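Local structure of mandelate racemase/muconate lactonizing protein (Paenibacillus sp., 3V5C) at residues Pro110-Ser116 / His324-Ala328; Leu221-Ser225 / Gln252-Asn256; Trp68-Val72 / Ala90-Leu95; Ala20-Arg26 / Lys41-Ile47; Asn228-Leu232 / Phe332-Glu336. The protein probably dehydrates galacturonate, as a magnesium-binding lyase with the enolase fold. The protein carries 1 engineered substitution. All coordinates share one frame; numbering follows the deposited sequence.

Contact 1 of 5, residues Pro110-Ser116 / His324-Ala328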
# COMPACT_ATOMS: atom_id res chain seq x y z
N PRO A 110 6.90 16.38 -9.79
CA PRO A 110 6.58 15.15 -9.06
C PRO A 110 5.37 14.48 -9.69
O PRO A 110 4.52 15.15 -10.28
CB PRO A 110 6.23 15.66 -7.66
CG PRO A 110 5.65 17.04 -7.92
CD PRO A 110 6.54 17.58 -9.02
N VAL A 111 5.28 13.16 -9.60
CA VAL A 111 4.16 12.46 -10.19
C VAL A 111 2.81 12.96 -9.69
O VAL A 111 1.85 13.07 -10.47
CB VAL A 111 4.28 10.95 -9.96
CG1 VAL A 111 2.94 10.24 -10.25
CG2 VAL A 111 5.41 10.39 -10.83
N TYR A 112 2.73 13.30 -8.41
CA TYR A 112 1.45 13.77 -7.90
C TYR A 112 0.90 14.97 -8.69
O TYR A 112 -0.30 15.05 -8.92
CB TYR A 112 1.47 14.00 -6.38
CG TYR A 112 2.34 15.13 -5.88
CD1 TYR A 112 1.92 16.45 -5.98
CD2 TYR A 112 3.56 14.87 -5.26
CE1 TYR A 112 2.70 17.50 -5.49
CE2 TYR A 112 4.36 15.90 -4.78
CZ TYR A 112 3.91 17.22 -4.90
OH TYR A 112 4.69 18.24 -4.42
N ASP A 113 1.79 15.86 -9.16
CA ASP A 113 1.36 16.95 -10.03
C ASP A 113 0.95 16.51 -11.43
O ASP A 113 0.10 17.12 -12.07
CB ASP A 113 2.45 18.00 -10.15
CG ASP A 113 2.39 19.00 -9.05
OD1 ASP A 113 3.39 19.74 -8.88
OD2 ASP A 113 1.35 19.06 -8.36
N LEU A 114 1.59 15.46 -11.92
CA LEU A 114 1.23 14.91 -13.22
C LEU A 114 -0.13 14.21 -13.24
O LEU A 114 -0.76 14.11 -14.29
CB LEU A 114 2.29 13.93 -13.72
CG LEU A 114 3.72 14.44 -13.93
CD1 LEU A 114 4.65 13.33 -14.44
CD2 LEU A 114 3.75 15.63 -14.88
N VAL A 115 -0.59 13.71 -12.09
CA VAL A 115 -1.79 12.87 -12.10
C VAL A 115 -2.98 13.42 -11.34
O VAL A 115 -4.06 12.84 -11.35
CB VAL A 115 -1.51 11.44 -11.58
CG1 VAL A 115 -0.42 10.78 -12.39
CG2 VAL A 115 -1.18 11.47 -10.08
N SER A 116 -2.80 14.54 -10.67
CA SER A 116 -3.86 15.08 -9.84
C SER A 116 -5.05 15.49 -10.71
O SER A 116 -6.20 15.34 -10.31
CB SER A 116 -3.37 16.29 -9.05
OG SER A 116 -3.01 17.33 -9.94
N HIS A 324 1.93 9.39 -3.76
CA HIS A 324 1.61 10.15 -4.96
C HIS A 324 0.21 9.89 -5.49
O HIS A 324 -0.46 10.80 -5.98
CB HIS A 324 2.64 9.87 -6.06
CG HIS A 324 3.97 10.52 -5.83
ND1 HIS A 324 4.38 11.65 -6.52
CD2 HIS A 324 4.97 10.21 -4.97
CE1 HIS A 324 5.59 11.99 -6.11
NE2 HIS A 324 5.96 11.14 -5.17
N LEU A 325 -0.26 8.64 -5.39
CA LEU A 325 -1.58 8.30 -5.89
C LEU A 325 -2.65 9.13 -5.21
O LEU A 325 -3.68 9.47 -5.80
CB LEU A 325 -1.88 6.82 -5.62
CG LEU A 325 -3.28 6.32 -5.99
CD1 LEU A 325 -3.51 6.44 -7.49
CD2 LEU A 325 -3.47 4.87 -5.52
N SER A 326 -2.42 9.44 -3.94
CA SER A 326 -3.41 10.16 -3.15
C SER A 326 -3.86 11.45 -3.81
O SER A 326 -5.00 11.87 -3.59
CB SER A 326 -2.91 10.43 -1.73
OG SER A 326 -1.96 11.47 -1.74
N ALA A 327 -3.00 12.08 -4.62
CA ALA A 327 -3.38 13.34 -5.26
C ALA A 327 -4.45 13.16 -6.34
O ALA A 327 -5.06 14.15 -6.76
CB ALA A 327 -2.15 14.06 -5.84
N ALA A 328 -4.67 11.93 -6.79
CA ALA A 328 -5.62 11.64 -7.86
C ALA A 328 -6.95 11.05 -7.37
O ALA A 328 -7.84 10.75 -8.17
CB ALA A 328 -4.99 10.71 -8.89

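Contact 2 of 5, residues Leu221-Ser225 / Gln252-Asn256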
# COMPACT_ATOMS: atom_id res chain seq x y z
N LEU A 221 -15.74 -7.36 18.13
CA LEU A 221 -16.25 -6.00 18.01
C LEU A 221 -17.04 -5.59 19.26
O LEU A 221 -16.91 -4.45 19.71
CB LEU A 221 -17.11 -5.84 16.77
CG LEU A 221 -16.35 -5.94 15.45
CD1 LEU A 221 -17.30 -5.88 14.27
CD2 LEU A 221 -15.35 -4.81 15.37
N ALA A 222 -17.84 -6.50 19.79
CA ALA A 222 -18.61 -6.20 21.00
C ALA A 222 -17.65 -5.96 22.16
O ALA A 222 -17.80 -4.98 22.89
CB ALA A 222 -19.61 -7.30 21.31
N ALA A 223 -16.67 -6.85 22.33
CA ALA A 223 -15.71 -6.70 23.42
C ALA A 223 -15.02 -5.35 23.33
O ALA A 223 -14.73 -4.73 24.36
CB ALA A 223 -14.70 -7.84 23.39
N LEU A 224 -14.80 -4.87 22.11
CA LEU A 224 -14.12 -3.60 21.88
C LEU A 224 -15.07 -2.41 21.71
O LEU A 224 -14.67 -1.39 21.15
CB LEU A 224 -13.15 -3.70 20.70
CG LEU A 224 -12.01 -4.72 20.87
CD1 LEU A 224 -11.35 -5.02 19.54
CD2 LEU A 224 -10.97 -4.23 21.88
N SER A 225 -16.29 -2.53 22.21
CA SER A 225 -17.29 -1.46 22.13
C SER A 225 -16.76 -0.14 22.68
O SER A 225 -17.00 0.93 22.10
CB SER A 225 -18.54 -1.84 22.93
OG SER A 225 -19.25 -2.88 22.29
N GLN A 252 -27.39 -1.41 14.45
CA GLN A 252 -28.29 -1.56 15.59
C GLN A 252 -27.59 -1.19 16.88
O GLN A 252 -28.24 -0.76 17.84
CB GLN A 252 -28.82 -3.00 15.67
CG GLN A 252 -29.88 -3.32 14.65
CD GLN A 252 -31.13 -2.46 14.82
OE1 GLN A 252 -31.82 -2.55 15.84
NE2 GLN A 252 -31.41 -1.62 13.83
N ARG A 253 -26.27 -1.34 16.90
CA ARG A 253 -25.47 -1.08 18.09
C ARG A 253 -24.95 0.34 18.16
O ARG A 253 -24.41 0.76 19.18
CB ARG A 253 -24.28 -2.04 18.13
CG ARG A 253 -24.66 -3.50 18.20
CD ARG A 253 -23.43 -4.38 18.17
NE ARG A 253 -22.43 -3.91 19.11
CZ ARG A 253 -22.34 -4.30 20.38
NH1 ARG A 253 -21.39 -3.81 21.16
NH2 ARG A 253 -23.19 -5.19 20.87
N GLY A 254 -25.11 1.08 17.06
CA GLY A 254 -24.55 2.42 16.96
C GLY A 254 -23.03 2.42 16.97
O GLY A 254 -22.39 3.41 17.32
N GLN A 255 -22.45 1.28 16.58
CA GLN A 255 -21.01 1.12 16.56
C GLN A 255 -20.46 1.50 15.18
O GLN A 255 -20.74 0.83 14.18
CB GLN A 255 -20.63 -0.32 16.94
CG GLN A 255 -19.14 -0.56 17.11
CD GLN A 255 -18.82 -1.88 17.81
OE1 GLN A 255 -19.70 -2.72 18.03
NE2 GLN A 255 -17.56 -2.07 18.18
N ASN A 256 -19.69 2.58 15.14
CA ASN A 256 -19.15 3.11 13.90
C ASN A 256 -17.78 2.52 13.59
O ASN A 256 -16.76 3.03 14.05
CB ASN A 256 -19.03 4.63 13.99
CG ASN A 256 -20.34 5.28 14.36
OD1 ASN A 256 -21.40 4.89 13.86
ND2 ASN A 256 -20.29 6.26 15.26
O HOH W 1 -21.12 -4.60 23.85
O HOH W 2 -15.63 0.28 18.39

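Contact 3 of 5, residues Trp68-Val72 / Ala90-Leu95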
# COMPACT_ATOMS: atom_id res chain seq x y z
N TRP A 68 9.87 -10.11 -23.12
CA TRP A 68 8.79 -9.13 -23.16
C TRP A 68 9.39 -7.76 -23.46
O TRP A 68 8.92 -7.04 -24.34
CB TRP A 68 8.07 -9.11 -21.80
CG TRP A 68 6.85 -8.20 -21.69
CD1 TRP A 68 5.54 -8.59 -21.78
CD2 TRP A 68 6.82 -6.79 -21.41
NE1 TRP A 68 4.71 -7.51 -21.60
CE2 TRP A 68 5.47 -6.39 -21.37
CE3 TRP A 68 7.81 -5.82 -21.21
CZ2 TRP A 68 5.08 -5.08 -21.13
CZ3 TRP A 68 7.43 -4.52 -20.97
CH2 TRP A 68 6.08 -4.15 -20.95
N ALA A 69 10.44 -7.40 -22.73
CA ALA A 69 11.02 -6.08 -22.86
C ALA A 69 11.63 -5.88 -24.25
O ALA A 69 11.56 -4.80 -24.82
CB ALA A 69 12.07 -5.86 -21.79
N GLU A 70 12.23 -6.94 -24.79
CA GLU A 70 12.87 -6.85 -26.10
C GLU A 70 11.88 -6.30 -27.12
O GLU A 70 12.24 -5.50 -27.98
CB GLU A 70 13.36 -8.24 -26.53
CG GLU A 70 14.21 -8.25 -27.80
CD GLU A 70 13.38 -8.22 -29.07
OE1 GLU A 70 12.23 -8.71 -29.04
OE2 GLU A 70 13.87 -7.70 -30.10
N ASP A 71 10.62 -6.72 -26.99
CA ASP A 71 9.57 -6.31 -27.91
C ASP A 71 9.09 -4.87 -27.72
O ASP A 71 8.37 -4.33 -28.56
CB ASP A 71 8.38 -7.27 -27.79
CG ASP A 71 7.47 -7.21 -29.00
OD1 ASP A 71 7.99 -7.37 -30.12
OD2 ASP A 71 6.25 -6.99 -28.82
N VAL A 72 9.49 -4.24 -26.62
CA VAL A 72 9.11 -2.86 -26.36
C VAL A 72 10.19 -1.87 -26.78
O VAL A 72 9.89 -0.72 -27.05
CB VAL A 72 8.75 -2.67 -24.87
CG1 VAL A 72 8.32 -1.24 -24.60
CG2 VAL A 72 7.63 -3.63 -24.48
N ALA A 90 -1.50 -3.47 -21.22
CA ALA A 90 -0.39 -4.39 -21.50
C ALA A 90 0.95 -3.97 -20.91
O ALA A 90 1.85 -4.80 -20.78
CB ALA A 90 -0.26 -4.60 -23.01
N TYR A 91 1.08 -2.70 -20.54
CA TYR A 91 2.37 -2.16 -20.08
C TYR A 91 2.40 -1.81 -18.60
O TYR A 91 3.45 -1.42 -18.06
CB TYR A 91 2.74 -0.89 -20.86
CG TYR A 91 2.83 -1.06 -22.35
CD1 TYR A 91 3.90 -1.72 -22.93
CD2 TYR A 91 1.85 -0.55 -23.18
CE1 TYR A 91 3.99 -1.88 -24.31
CE2 TYR A 91 1.93 -0.70 -24.56
CZ TYR A 91 3.00 -1.36 -25.11
OH TYR A 91 3.10 -1.53 -26.48
N ARG A 92 1.25 -1.91 -17.93
CA ARG A 92 1.11 -1.33 -16.60
C ARG A 92 2.01 -1.96 -15.54
O ARG A 92 2.83 -1.27 -14.94
CB ARG A 92 -0.35 -1.40 -16.15
CG ARG A 92 -1.23 -0.47 -16.96
CD ARG A 92 -2.69 -0.57 -16.56
NE ARG A 92 -3.48 0.35 -17.38
CZ ARG A 92 -4.74 0.68 -17.14
NH1 ARG A 92 -5.39 0.13 -16.11
NH2 ARG A 92 -5.36 1.54 -17.95
N LEU A 93 1.86 -3.26 -15.31
CA LEU A 93 2.61 -3.92 -14.23
C LEU A 93 4.12 -3.84 -14.47
O LEU A 93 4.91 -3.72 -13.53
CB LEU A 93 2.18 -5.37 -14.07
CG LEU A 93 0.69 -5.61 -13.85
CD1 LEU A 93 0.39 -7.11 -13.83
CD2 LEU A 93 0.21 -4.90 -12.56
N GLN A 94 4.51 -3.91 -15.74
CA GLN A 94 5.91 -3.98 -16.11
C GLN A 94 6.58 -2.61 -16.11
O GLN A 94 7.73 -2.48 -15.70
CB GLN A 94 6.04 -4.57 -17.52
CG GLN A 94 5.59 -6.02 -17.64
CD GLN A 94 4.08 -6.18 -17.85
OE1 GLN A 94 3.34 -5.20 -17.98
NE2 GLN A 94 3.64 -7.43 -17.89
N LEU A 95 5.85 -1.58 -16.54
CA LEU A 95 6.51 -0.31 -16.82
C LEU A 95 5.85 0.97 -16.32
O LEU A 95 6.42 2.05 -16.50
CB LEU A 95 6.76 -0.18 -18.34
CG LEU A 95 7.75 -1.13 -19.00
CD1 LEU A 95 7.76 -0.84 -20.52
CD2 LEU A 95 9.13 -0.98 -18.39
O HOH W 3 1.75 -7.42 -21.44

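Contact 4 of 5, residues Ala20-Arg26 / Lys41-Ile47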
# COMPACT_ATOMS: atom_id res chain seq x y z
N ALA A 20 16.50 -5.28 -12.14
CA ALA A 20 17.29 -5.78 -11.03
C ALA A 20 16.44 -5.92 -9.79
O ALA A 20 15.42 -5.25 -9.65
CB ALA A 20 18.45 -4.85 -10.75
N LYS A 21 16.87 -6.79 -8.89
CA LYS A 21 16.19 -6.97 -7.61
C LYS A 21 17.03 -6.32 -6.53
O LYS A 21 18.21 -6.67 -6.38
CB LYS A 21 15.97 -8.46 -7.32
CG LYS A 21 15.44 -8.79 -5.92
CD LYS A 21 15.40 -10.29 -5.67
CE LYS A 21 14.55 -11.03 -6.71
NZ LYS A 21 13.09 -10.73 -6.56
N LEU A 22 16.45 -5.34 -5.83
CA LEU A 22 17.10 -4.65 -4.72
C LEU A 22 16.70 -5.31 -3.40
O LEU A 22 15.61 -5.87 -3.30
CB LEU A 22 16.68 -3.17 -4.69
CG LEU A 22 17.49 -2.19 -5.54
CD1 LEU A 22 17.69 -2.68 -6.95
CD2 LEU A 22 16.83 -0.81 -5.52
N THR A 23 17.58 -5.24 -2.41
CA THR A 23 17.36 -5.91 -1.14
C THR A 23 17.57 -4.94 0.01
O THR A 23 18.38 -4.02 -0.08
CB THR A 23 18.31 -7.10 -0.98
OG1 THR A 23 19.67 -6.63 -1.04
CG2 THR A 23 18.08 -8.13 -2.07
N GLY A 24 16.86 -5.17 1.11
CA GLY A 24 17.07 -4.40 2.31
C GLY A 24 16.43 -5.09 3.50
O GLY A 24 16.25 -6.31 3.49
N GLU A 25 16.02 -4.31 4.48
CA GLU A 25 15.49 -4.88 5.71
C GLU A 25 14.48 -3.93 6.33
O GLU A 25 14.64 -2.71 6.22
CB GLU A 25 16.62 -5.10 6.73
CG GLU A 25 17.61 -6.20 6.39
CD GLU A 25 18.44 -6.62 7.60
OE1 GLU A 25 18.36 -5.92 8.64
OE2 GLU A 25 19.16 -7.64 7.52
N ARG A 26 13.48 -4.48 7.02
CA ARG A 26 12.61 -3.63 7.80
C ARG A 26 13.23 -3.36 9.19
O ARG A 26 14.12 -4.10 9.63
CB ARG A 26 11.16 -4.14 7.89
CG ARG A 26 10.99 -5.60 8.23
CD ARG A 26 9.48 -5.95 8.43
NE ARG A 26 8.69 -5.92 7.19
CZ ARG A 26 8.57 -6.94 6.35
NH1 ARG A 26 9.19 -8.09 6.61
NH2 ARG A 26 7.84 -6.83 5.24
N LYS A 41 12.57 -10.10 8.50
CA LYS A 41 13.15 -8.77 8.39
C LYS A 41 13.57 -8.45 6.96
O LYS A 41 13.65 -7.30 6.58
CB LYS A 41 14.38 -8.69 9.29
CG LYS A 41 14.54 -7.42 10.07
CD LYS A 41 15.82 -7.49 10.89
CE LYS A 41 16.49 -6.13 10.98
NZ LYS A 41 15.68 -5.19 11.78
N SER A 42 13.85 -9.48 6.17
CA SER A 42 14.41 -9.25 4.85
C SER A 42 13.34 -8.74 3.88
O SER A 42 12.22 -9.22 3.89
CB SER A 42 15.09 -10.52 4.33
OG SER A 42 15.62 -10.33 3.03
N CYS A 43 13.70 -7.75 3.07
CA CYS A 43 12.77 -7.15 2.11
C CYS A 43 13.44 -7.07 0.76
O CYS A 43 14.66 -6.89 0.68
CB CYS A 43 12.35 -5.73 2.54
SG CYS A 43 11.49 -5.64 4.11
N THR A 44 12.65 -7.20 -0.30
CA THR A 44 13.17 -6.95 -1.63
C THR A 44 12.22 -6.08 -2.42
O THR A 44 11.04 -5.97 -2.09
CB THR A 44 13.42 -8.24 -2.43
OG1 THR A 44 12.18 -8.95 -2.60
CG2 THR A 44 14.41 -9.13 -1.70
N VAL A 45 12.77 -5.45 -3.46
CA VAL A 45 11.99 -4.69 -4.43
C VAL A 45 12.53 -4.96 -5.83
O VAL A 45 13.70 -4.68 -6.14
CB VAL A 45 12.06 -3.17 -4.17
CG1 VAL A 45 11.26 -2.41 -5.25
CG2 VAL A 45 11.54 -2.83 -2.77
N ASP A 46 11.68 -5.51 -6.70
CA ASP A 46 12.06 -5.64 -8.10
C ASP A 46 11.91 -4.29 -8.81
O ASP A 46 10.85 -3.63 -8.73
CB ASP A 46 11.20 -6.70 -8.80
CG ASP A 46 11.52 -8.12 -8.37
OD1 ASP A 46 12.49 -8.33 -7.59
OD2 ASP A 46 10.81 -9.04 -8.84
N ILE A 47 12.97 -3.86 -9.48
CA ILE A 47 13.01 -2.53 -10.07
C ILE A 47 13.39 -2.62 -11.54
O ILE A 47 14.18 -3.48 -11.93
CB ILE A 47 14.07 -1.67 -9.32
CG1 ILE A 47 13.57 -1.33 -7.91
CG2 ILE A 47 14.44 -0.41 -10.11
CD1 ILE A 47 12.42 -0.37 -7.88
O HOH W 4 17.91 -8.65 3.57
O HOH W 5 9.47 -8.60 2.94
O HOH W 6 10.14 -10.34 4.86

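Contact 5 of 5, residues Asn228-Leu232 / Phe332-Glu336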
# COMPACT_ATOMS: atom_id res chain seq x y z
N ASN A 228 -12.53 2.92 20.31
CA ASN A 228 -12.88 3.47 19.01
C ASN A 228 -12.02 2.79 17.95
O ASN A 228 -10.80 2.93 17.96
CB ASN A 228 -12.73 4.99 18.99
CG ASN A 228 -13.66 5.68 19.98
OD1 ASN A 228 -13.21 6.48 20.81
ND2 ASN A 228 -14.95 5.37 19.90
N LEU A 229 -12.67 2.02 17.09
CA LEU A 229 -12.01 1.30 16.01
C LEU A 229 -12.40 1.98 14.72
O LEU A 229 -13.58 2.19 14.45
CB LEU A 229 -12.51 -0.15 15.96
CG LEU A 229 -12.14 -1.07 17.12
CD1 LEU A 229 -12.83 -2.40 16.90
CD2 LEU A 229 -10.63 -1.24 17.17
N TYR A 230 -11.40 2.32 13.92
CA TYR A 230 -11.64 3.02 12.67
C TYR A 230 -12.13 2.09 11.57
O TYR A 230 -13.13 2.38 10.92
CB TYR A 230 -10.38 3.77 12.23
CG TYR A 230 -10.62 4.68 11.05
CD1 TYR A 230 -11.37 5.83 11.19
CD2 TYR A 230 -10.10 4.38 9.80
CE1 TYR A 230 -11.61 6.66 10.11
CE2 TYR A 230 -10.33 5.20 8.72
CZ TYR A 230 -11.08 6.34 8.89
OH TYR A 230 -11.31 7.18 7.82
N TRP A 231 -11.41 1.00 11.33
CA TRP A 231 -11.93 -0.03 10.44
C TRP A 231 -11.54 -1.45 10.80
O TRP A 231 -10.58 -1.69 11.57
CB TRP A 231 -11.60 0.28 8.98
CG TRP A 231 -10.22 -0.06 8.44
CD1 TRP A 231 -9.51 -1.22 8.57
CD2 TRP A 231 -9.45 0.77 7.55
NE1 TRP A 231 -8.33 -1.14 7.86
CE2 TRP A 231 -8.28 0.07 7.22
CE3 TRP A 231 -9.64 2.06 7.04
CZ2 TRP A 231 -7.27 0.62 6.40
CZ3 TRP A 231 -8.64 2.60 6.20
CH2 TRP A 231 -7.48 1.87 5.90
N LEU A 232 -12.34 -2.37 10.27
CA LEU A 232 -12.13 -3.80 10.36
C LEU A 232 -11.81 -4.33 8.97
O LEU A 232 -12.65 -4.27 8.07
CB LEU A 232 -13.41 -4.46 10.86
CG LEU A 232 -13.51 -5.98 10.72
CD1 LEU A 232 -12.55 -6.66 11.66
CD2 LEU A 232 -14.93 -6.45 10.99
N PHE A 332 -9.13 9.27 -0.51
CA PHE A 332 -7.94 8.48 -0.20
C PHE A 332 -7.78 8.48 1.32
O PHE A 332 -7.76 9.55 1.95
CB PHE A 332 -6.69 9.12 -0.84
CG PHE A 332 -5.46 8.31 -0.66
CD1 PHE A 332 -4.67 8.46 0.47
CD2 PHE A 332 -5.09 7.38 -1.62
CE1 PHE A 332 -3.54 7.69 0.64
CE2 PHE A 332 -3.95 6.62 -1.45
CZ PHE A 332 -3.17 6.79 -0.32
N GLU A 333 -7.67 7.29 1.90
CA GLU A 333 -7.63 7.14 3.35
C GLU A 333 -6.23 7.29 3.95
O GLU A 333 -5.98 8.21 4.73
CB GLU A 333 -8.25 5.78 3.74
CG GLU A 333 -9.74 5.72 3.51
CD GLU A 333 -10.51 6.48 4.56
OE1 GLU A 333 -10.23 6.31 5.77
OE2 GLU A 333 -11.39 7.26 4.17
N PHE A 334 -5.34 6.36 3.63
CA PHE A 334 -4.02 6.29 4.27
C PHE A 334 -3.00 5.64 3.36
O PHE A 334 -3.34 4.75 2.58
CB PHE A 334 -4.05 5.37 5.49
CG PHE A 334 -4.81 5.89 6.67
CD1 PHE A 334 -4.21 6.77 7.55
CD2 PHE A 334 -6.08 5.41 6.95
CE1 PHE A 334 -4.89 7.23 8.66
CE2 PHE A 334 -6.76 5.87 8.06
CZ PHE A 334 -6.16 6.77 8.92
N VAL A 335 -1.75 6.04 3.51
CA VAL A 335 -0.62 5.25 3.04
C VAL A 335 -0.32 4.15 4.09
O VAL A 335 -0.15 4.44 5.27
CB VAL A 335 0.61 6.17 2.86
CG1 VAL A 335 1.87 5.35 2.58
CG2 VAL A 335 0.36 7.15 1.72
N GLU A 336 -0.27 2.89 3.65
CA GLU A 336 0.08 1.78 4.54
C GLU A 336 1.61 1.74 4.68
O GLU A 336 2.32 1.40 3.73
CB GLU A 336 -0.46 0.46 3.96
CG GLU A 336 -0.14 -0.74 4.83
CD GLU A 336 -0.94 -1.98 4.49
OE1 GLU A 336 -1.59 -2.04 3.42
OE2 GLU A 336 -0.89 -2.94 5.31

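Contact 1 of 5, residues Pro110-Ser116 / His324-Ala328
His324 presses its imidazole against the first turn of helix 111-115. In this way helix 317-325, one of the outer helices of the modified (beta/alpha)7-beta barrel of the enolase fold, is joined to a helix that in this family usually belongs to the N-terminal capping domain. The histidine end is the tightly packed part. An N-H in the first turn of a helix has no carbonyl one turn back to bind, and imidazole supplies an acceptor: Tyr112 N lies in the ring plane, 3.0 Å from His324 ND1, although the bond is weak and bent (134°). Val111 CB closes in on the same ND1. The side chain of Tyr112 leaves between its backbone N and carbonyl carbon (chi1 67°), which swings the ring beside the histidine. There Tyr112 CD2 stands 3.6 Å from His324 CE1, the planes inclined at 40°. Pro110, the N-cap residue, lays its CG against a face of the phenol ring, while Phe365 meets the imidazole edge-to-face. Toward Ser116 and Ala328 the contact is partly open to solvent, and the alanines of 324-328 present only methyls to it. Ala327 CB touches Tyr112 CB at 3.7 Å, and with no bulky side chain between them Ser116 CA and Ala328 CA come within 4.3 Å. Ser116 OG turns to Ala118 N, while the methyl Ala328 CB sits 3.4 Å from Val115 O.

Contact 2 of 5, residues Leu221-Ser225 / Gln252-Asn256
Gln255 reaches out to Leu221 and donates to a carbonyl in the last turn of helix 214-223. Its NE2 lies 2.9 Å from Leu221 O along an almost straight N-H line (173°); the oxygen is in the glutamine's amide plane, but the donor stands well above the carbonyl plane. With CG anti to the backbone N (chi1 -173°) and the chain extended beyond it, Gln255 has the length to span this gap. Beside it the guanidinium of Arg253 receives the methyl of Ala222 over one face, while Ser225 OG approaches its edge, 2.6 Å from Arg253 NH1.

Arg253 NE donates to Gln255 OE1 at 3.2 Å, so the amide is held at both ends and its flip is set. Ser225 OG binds Ala222 O at 2.6 Å on a lone pair, and Ala222 O also takes Ser225 N. One water accepts from Arg253 NH1 and another from Gln255 NE2 on this partly solvent-lined side. Trp249 packs against both Leu221 and Gln255. Gly254, at positive phi, ends helix 240-253 in a Schellman motif, which turns the chain from Arg253 to Gln255. The two helix C-termini belong to the outer layer of the beta/alpha barrel, at the ends that lead into strands 231-233 and 258-261.

Contact 3 of 5, residues Trp68-Val72 / Ala90-Leu95
The indole of Trp68 is sandwiched: Gln94 covers one face and Val72 CG2, from the tryptophan's own segment, the opposite one. Gln94 CG makes a CH-pi contact, 3.7 Å from the centroid of the six-membered ring and nearly on its normal. A bend at chi2 (85°) then lays the amide almost flat over the indole, the two planes 14° apart, while Gln94 NE2 is held by His63 O. In the indole plane, Ala90 O meets CZ2 of Trp68 at 3.3 Å, and Leu95 CD1 lies 3.7 Å from Trp68 CZ3. At the same rim a water accepts from Trp68 NE1 (3.0 Å) and donates to Ala90 O (2.7 Å), bridging the two segments.

Tyr91 offers the edge of its own ring to both Trp68 CH2 and Val72 CG2, and Val72 CG1 reaches tip to tip toward Leu95 CD1. A leucine in place of Trp68 would probably leave the Gln94 amide without its aromatic bed and the bridging water without its indole donor. The contact joins helix 66-70 to the start of helix 92-107, in what is probably the capping domain; Val72 also rests on Ile17 of strand 14-30. Tryptophan suits the place with a broad apolar surface and one rim N-H: dispersion and CH-pi forces carry the contact, no direct hydrogen bond crosses it, and water meets the indole N-H and His63 O the Gln94 amide.

Contact 4 of 5, residues Ala20-Arg26 / Lys41-Ile47
Lys21 and Asp46 form a salt bridge, Lys21 NZ standing 2.7 Å from Asp46 OD1 on its syn lone pair. The two side chains run side by side the same way, and bends at the lysine's chi3 and chi4 turn the ammonium onto the carboxylate. They sit on the antiparallel hairpin of strands 14-30 and 42-52, probably part of the enolase-type capping domain, in which the loop joining two such strands usually folds over the active site.

At the hairpin's other end Lys41 is bonded twice to Arg26. Lys41 O accepts from Arg26 N, and Lys41 NZ curls back to Arg26 O at 2.9 Å, in its carbonyl plane. Glu25 OE1 is 4.2 Å from Lys41 NZ, opposite charges near but not bridged. A methionine at Lys41 would probably leave Arg26 O without its side-chain donor and Glu25 without the nearby positive charge. Arg26 itself is anchored outside, by Asp338 and Gly40 O, and a water links Arg26 NH1 to Ser42 O.

Between these ends the hydrogen-bonded pairs Ala20-Ile47, Leu22-Val45 and Gly24-Cys43 zip the backbones together, with N-H...O angles of 162° to 167°. The face bearing Lys21, Thr23, Glu25, Ser42, Thr44 and Asp46 is polar and largely solvent-lined. Leu22, Cys43, Val45 and Ile47 point the other way, the first three onto Ile342, and Leu22 CD2 packs 4.1 Å from Ile47 CG1. The polarisable Cys43 SG lies over the centre of the Arg26 guanidinium, 3.9 Å above its plane.

Contact 5 of 5, residues Asn228-Leu232 / Phe332-Glu336
Glu333, Tyr230 and Trp231 carry most of this contact. Tyr230 OH donates to Glu333 OE1 at only 2.5 Å, a very short bond made at the edge of the phenol ring, whose plane is 22° from that of the carboxylate. A bend at chi2 (-75°) brings the glutamate's end round to the hydroxyl. Its other oxygen, OE2, is salt-bridged to Arg307, so this buried carboxylate has a partner on each oxygen; the arginine would be expected to keep it ionised.

The two strands concerned, 231-233 and 335-337, are not neighbours in the sheet but face each other across the eight-stranded barrel of the enolase fold. The closest CA atoms, those of Tyr230 and Glu333, are 11.0 Å apart. Long side chains are therefore needed, and large aromatic ones fill the bore near the strands' N-terminal ends. Phe334 points an edge toward the face of Tyr230 in an offset edge-to-face pair, the planes at 88° and Phe334 CE2 3.7 Å from Tyr230 CE2. With this, Trp231 completes an aromatic cluster: its CZ3 lies 3.9 Å from Phe334 CD2, at an oblique tilt, and 4.0 Å from Glu333 CB, which meets the indole edge. The indole N-H, on the side of the ring turned from these partners, is taken by Glu233 OE1.

In the fold
Contacts 2 and 5 interlock along the chain, strand 231-233 running between helices 214-223 and 240-253; their centres are 17 Å apart, and Leu229 CD1 touches Leu221 CD2 at 3.8 Å. Contact 5 meets contact 1 through Phe332 CD1 against Ser326 CB (3.4 Å), where helix 317-325 is followed by strand 335-337. Contacts 3 and 4, probably in the capping domain, come within about 7 Å at their nearest atoms, whereas contacts 2 and 3 lie about 48 Å apart by centres. The magnesium ion, bound by Glu238 and Asp261, is about 11 Å from the Trp231 side chain, consistent with contact 5 lying deeper in the barrel than the metal site.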